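Local coordinates for acyl-CoA thioesterase II (PDB 4R9Z), which probably hydrolyses fatty acyl-CoA thioesters to free fatty acid and coenzyme A, as a double hot-dog thioesterase, at residues S245-F257 with L263-P275. Residues are numbered along the deposited sequence; the frame is centred on the assembly and turned at random.
Sequences SAGSLALASGTMF and LVCTVKQEMYFPP
Met256 and Cys265 pack side against side near the turn of an antiparallel hairpin, CB of Met256 3.6 Å from SG of Cys265. The methionine chain is straight as far as SD and then bends, leaving CE beside the same sulfur. Helix 188-201 lies against this face through Val195, which touches both residues. Farther along, Gly254 lies opposite Val267, and its lack of a side chain leaves room for the isopropyl group, whose CB is 3.6 Å from Gly254 O. Ala252 is another shallow place. Met271 has CG between its backbone N and carbonyl carbon (chi1 67°), and its bent end brings CE to 3.6 Å from Ala252 CB. Ala250 CB is met by CE1 of the Phe273 ring.

On the other face, Leu263 CD1 sits over the Phe257 ring, 4.2 Å from its centroid and offset toward the rim. Lys268 bends twice and lays its CD near Ala252 O, while NZ makes a weak hydrogen bond to Ser253 OG. Leu251 CD2 rests on Glu270 CB. The Glu270 carboxylate passes by Leu249, and its OE1 bonds to Ser61 of the second subunit. At the far end Leu249 CD2 reaches the edge of the Tyr272 ring.

Paired backbone hydrogen bonds join Ala250 with Met271, Ala252 with Gln269 and Gly254 with Val267. Near the turn, Val264 and Cys265 both face Met256. Val264 N bonds to Met256 O at 2.7 Å, and Met256 N to Cys265 O at 3.0 Å. This is a classic beta bulge in a hairpin of the second hot-dog domain, whose sheet packs against helix 188-201.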
loop_
_atom_site.group_PDB
_atom_site.type_symbol
_atom_site.label_atom_id
_atom_site.label_comp_id
_atom_site.label_asym_id
_atom_site.label_seq_id
_atom_site.Cartn_x
_atom_site.Cartn_y
_atom_site.Cartn_z
ATOM N N SER B 245 14.606 2.690 -6.365
ATOM C CA SER B 245 14.547 4.114 -6.094
ATOM C C SER B 245 14.492 4.864 -7.418
ATOM O O SER B 245 15.386 4.738 -8.253
ATOM C CB SER B 245 15.740 4.560 -5.253
ATOM O OG SER B 245 15.674 5.946 -4.963
ATOM N N ALA B 246 13.427 5.635 -7.604
ATOM C CA ALA B 246 13.222 6.393 -8.829
ATOM C C ALA B 246 13.600 7.844 -8.604
ATOM O O ALA B 246 12.741 8.727 -8.597
ATOM C CB ALA B 246 11.778 6.286 -9.291
ATOM N N GLY B 247 14.886 8.082 -8.373
ATOM C CA GLY B 247 15.360 9.425 -8.111
ATOM C C GLY B 247 15.287 9.773 -6.641
ATOM O O GLY B 247 16.023 9.225 -5.820
ATOM N N SER B 248 14.409 10.716 -6.319
ATOM C CA SER B 248 14.249 11.197 -4.955
ATOM C C SER B 248 13.401 10.255 -4.104
ATOM O O SER B 248 13.398 10.347 -2.876
ATOM C CB SER B 248 13.622 12.581 -4.973
ATOM O OG SER B 248 12.493 12.585 -5.828
ATOM N N LEU B 249 12.671 9.365 -4.767
ATOM C CA LEU B 249 11.777 8.432 -4.091
ATOM C C LEU B 249 12.308 7.003 -4.065
ATOM O O LEU B 249 12.510 6.395 -5.116
ATOM C CB LEU B 249 10.406 8.452 -4.758
ATOM C CG LEU B 249 9.664 9.776 -4.626
ATOM C CD1 LEU B 249 8.462 9.778 -5.536
ATOM C CD2 LEU B 249 9.248 10.000 -3.177
ATOM N N ALA B 250 12.526 6.469 -2.865
ATOM C CA ALA B 250 12.978 5.090 -2.721
ATOM C C ALA B 250 11.895 4.198 -2.119
ATOM O O ALA B 250 11.149 4.627 -1.240
ATOM C CB ALA B 250 14.235 5.031 -1.867
ATOM N N LEU B 251 11.811 2.959 -2.606
ATOM C CA LEU B 251 10.936 1.950 -2.011
ATOM C C LEU B 251 11.670 1.062 -1.015
ATOM O O LEU B 251 12.823 0.689 -1.224
ATOM C CB LEU B 251 10.309 1.053 -3.075
ATOM C CG LEU B 251 8.961 1.450 -3.675
ATOM C CD1 LEU B 251 8.449 0.338 -4.587
ATOM C CD2 LEU B 251 7.947 1.783 -2.593
ATOM N N ALA B 252 10.974 0.701 0.056
ATOM C CA ALA B 252 11.485 -0.251 1.030
ATOM C C ALA B 252 10.454 -1.350 1.237
ATOM O O ALA B 252 9.258 -1.102 1.165
ATOM C CB ALA B 252 11.809 0.443 2.341
ATOM N N SER B 253 10.921 -2.566 1.491
ATOM C CA SER B 253 10.034 -3.717 1.562
ATOM C C SER B 253 10.344 -4.538 2.810
ATOM O O SER B 253 11.502 -4.658 3.213
ATOM C CB SER B 253 10.163 -4.574 0.301
ATOM O OG SER B 253 9.253 -5.661 0.324
ATOM N N GLY B 254 9.309 -5.098 3.427
ATOM C CA GLY B 254 9.497 -5.812 4.671
ATOM C C GLY B 254 8.550 -6.972 4.902
ATOM O O GLY B 254 7.381 -6.934 4.527
ATOM N N THR B 255 9.076 -8.018 5.524
ATOM C CA THR B 255 8.273 -9.155 5.934
ATOM C C THR B 255 8.656 -9.497 7.361
ATOM O O THR B 255 9.831 -9.673 7.672
ATOM C CB THR B 255 8.479 -10.375 5.029
ATOM O OG1 THR B 255 9.740 -10.263 4.359
ATOM C CG2 THR B 255 7.380 -10.462 3.991
ATOM N N MET B 256 7.661 -9.578 8.232
ATOM C CA MET B 256 7.918 -9.839 9.635
ATOM C C MET B 256 7.427 -11.225 10.022
ATOM O O MET B 256 6.347 -11.644 9.606
ATOM C CB MET B 256 7.246 -8.779 10.498
ATOM C CG MET B 256 7.681 -8.788 11.937
ATOM S SD MET B 256 6.950 -7.401 12.807
ATOM C CE MET B 256 7.611 -6.033 11.860
ATOM N N PHE B 257 8.221 -11.929 10.824
ATOM C CA PHE B 257 7.875 -13.279 11.266
ATOM C C PHE B 257 7.931 -13.417 12.785
ATOM O O PHE B 257 8.727 -12.749 13.450
ATOM C CB PHE B 257 8.819 -14.320 10.658
ATOM C CG PHE B 257 8.822 -14.365 9.158
ATOM C CD1 PHE B 257 9.629 -13.508 8.424
ATOM C CD2 PHE B 257 8.052 -15.296 8.481
ATOM C CE1 PHE B 257 9.648 -13.565 7.039
ATOM C CE2 PHE B 257 8.066 -15.358 7.095
ATOM C CZ PHE B 257 8.866 -14.491 6.375
ATOM N N LEU B 263 4.311 -15.962 9.460
ATOM C CA LEU B 263 4.319 -14.610 8.915
ATOM C C LEU B 263 3.389 -13.701 9.719
ATOM O O LEU B 263 2.249 -14.059 10.011
ATOM C CB LEU B 263 3.909 -14.628 7.439
ATOM C CG LEU B 263 3.824 -13.277 6.723
ATOM C CD1 LEU B 263 5.204 -12.657 6.569
ATOM C CD2 LEU B 263 3.164 -13.455 5.372
ATOM N N VAL B 264 3.885 -12.524 10.084
ATOM C CA VAL B 264 3.095 -11.580 10.858
ATOM C C VAL B 264 2.515 -10.481 9.968
ATOM O O VAL B 264 1.312 -10.213 9.993
ATOM C CB VAL B 264 3.939 -10.943 11.980
ATOM C CG1 VAL B 264 3.216 -9.742 12.584
ATOM C CG2 VAL B 264 4.249 -11.979 13.047
ATOM N N CYS B 265 3.370 -9.860 9.163
ATOM C CA CYS B 265 2.912 -8.819 8.258
ATOM C C CYS B 265 3.815 -8.665 7.045
ATOM O O CYS B 265 4.994 -9.003 7.095
ATOM C CB CYS B 265 2.808 -7.485 8.997
ATOM S SG CYS B 265 4.385 -6.800 9.502
ATOM N N THR B 266 3.236 -8.160 5.958
ATOM C CA THR B 266 3.991 -7.758 4.776
ATOM C C THR B 266 3.954 -6.239 4.727
ATOM O O THR B 266 2.935 -5.638 5.054
ATOM C CB THR B 266 3.403 -8.348 3.478
ATOM O OG1 THR B 266 3.259 -9.767 3.611
ATOM C CG2 THR B 266 4.305 -8.047 2.294
ATOM N N VAL B 267 5.057 -5.612 4.328
ATOM C CA VAL B 267 5.206 -4.163 4.475
ATOM C C VAL B 267 5.830 -3.511 3.243
ATOM O O VAL B 267 6.726 -4.079 2.618
ATOM C CB VAL B 267 6.082 -3.813 5.705
ATOM C CG1 VAL B 267 6.129 -2.316 5.922
ATOM C CG2 VAL B 267 5.558 -4.492 6.954
ATOM N N LYS B 268 5.347 -2.322 2.892
ATOM C CA LYS B 268 5.971 -1.515 1.847
ATOM C C LYS B 268 6.035 -0.053 2.272
ATOM O O LYS B 268 5.096 0.465 2.869
ATOM C CB LYS B 268 5.210 -1.642 0.529
ATOM C CG LYS B 268 6.011 -1.187 -0.681
ATOM C CD LYS B 268 7.009 -2.248 -1.113
ATOM C CE LYS B 268 6.323 -3.383 -1.852
ATOM N NZ LYS B 268 7.287 -4.458 -2.222
ATOM N N GLN B 269 7.139 0.616 1.955
ATOM C CA GLN B 269 7.315 2.006 2.352
ATOM C C GLN B 269 7.997 2.828 1.265
ATOM O O GLN B 269 8.993 2.406 0.678
ATOM C CB GLN B 269 8.124 2.094 3.648
ATOM C CG GLN B 269 8.318 3.514 4.161
ATOM C CD GLN B 269 9.135 3.569 5.434
ATOM O OE1 GLN B 269 10.139 4.275 5.508
ATOM N NE2 GLN B 269 8.711 2.818 6.444
ATOM N N GLU B 270 7.465 4.019 1.017
ATOM C CA GLU B 270 8.058 4.932 0.054
ATOM C C GLU B 270 8.569 6.153 0.803
ATOM O O GLU B 270 7.868 6.703 1.655
ATOM C CB GLU B 270 7.039 5.322 -1.020
ATOM C CG GLU B 270 7.587 6.183 -2.149
ATOM C CD GLU B 270 6.529 6.512 -3.192
ATOM O OE1 GLU B 270 5.388 6.849 -2.799
ATOM O OE2 GLU B 270 6.834 6.427 -4.403
ATOM N N MET B 271 9.799 6.559 0.508
ATOM C CA MET B 271 10.381 7.702 1.196
ATOM C C MET B 271 11.070 8.673 0.239
ATOM O O MET B 271 11.571 8.278 -0.816
ATOM C CB MET B 271 11.365 7.229 2.269
ATOM C CG MET B 271 12.609 6.544 1.741
ATOM S SD MET B 271 13.327 5.429 2.967
ATOM C CE MET B 271 12.214 4.031 2.855
ATOM N N TYR B 272 11.076 9.944 0.627
ATOM C CA TYR B 272 11.622 11.035 -0.174
ATOM C C TYR B 272 13.039 11.433 0.249
ATOM O O TYR B 272 13.305 11.649 1.433
ATOM C CB TYR B 272 10.693 12.246 -0.086
ATOM C CG TYR B 272 11.176 13.497 -0.791
ATOM C CD1 TYR B 272 11.388 13.511 -2.164
ATOM C CD2 TYR B 272 11.381 14.680 -0.083
ATOM C CE1 TYR B 272 11.813 14.664 -2.809
ATOM C CE2 TYR B 272 11.805 15.835 -0.717
ATOM C CZ TYR B 272 12.020 15.823 -2.079
ATOM O OH TYR B 272 12.440 16.970 -2.715
ATOM N N PHE B 273 13.949 11.485 -0.721
ATOM C CA PHE B 273 15.297 12.014 -0.506
ATOM C C PHE B 273 15.534 13.310 -1.277
ATOM O O PHE B 273 15.710 13.283 -2.497
ATOM C CB PHE B 273 16.356 10.994 -0.910
ATOM C CG PHE B 273 16.488 9.846 0.042
ATOM C CD1 PHE B 273 15.718 8.703 -0.117
ATOM C CD2 PHE B 273 17.392 9.903 1.091
ATOM C CE1 PHE B 273 15.842 7.641 0.760
ATOM C CE2 PHE B 273 17.526 8.844 1.965
ATOM C CZ PHE B 273 16.748 7.713 1.804
ATOM N N PRO B 274 15.549 14.449 -0.569
ATOM C CA PRO B 274 15.811 15.744 -1.210
ATOM C C PRO B 274 17.194 15.800 -1.848
ATOM O O PRO B 274 18.177 15.440 -1.199
ATOM C CB PRO B 274 15.723 16.741 -0.049
ATOM C CG PRO B 274 14.945 16.045 1.011
ATOM C CD PRO B 274 15.239 14.586 0.863
ATOM N N PRO B 275 17.274 16.264 -3.102
ATOM C CA PRO B 275 18.573 16.498 -3.744
ATOM C C PRO B 275 19.291 17.709 -3.151
ATOM O O PRO B 275 20.470 17.602 -2.808
ATOM C CB PRO B 275 18.206 16.738 -5.214
ATOM C CG PRO B 275 16.831 16.161 -5.374
ATOM C CD PRO B 275 16.159 16.381 -4.054
#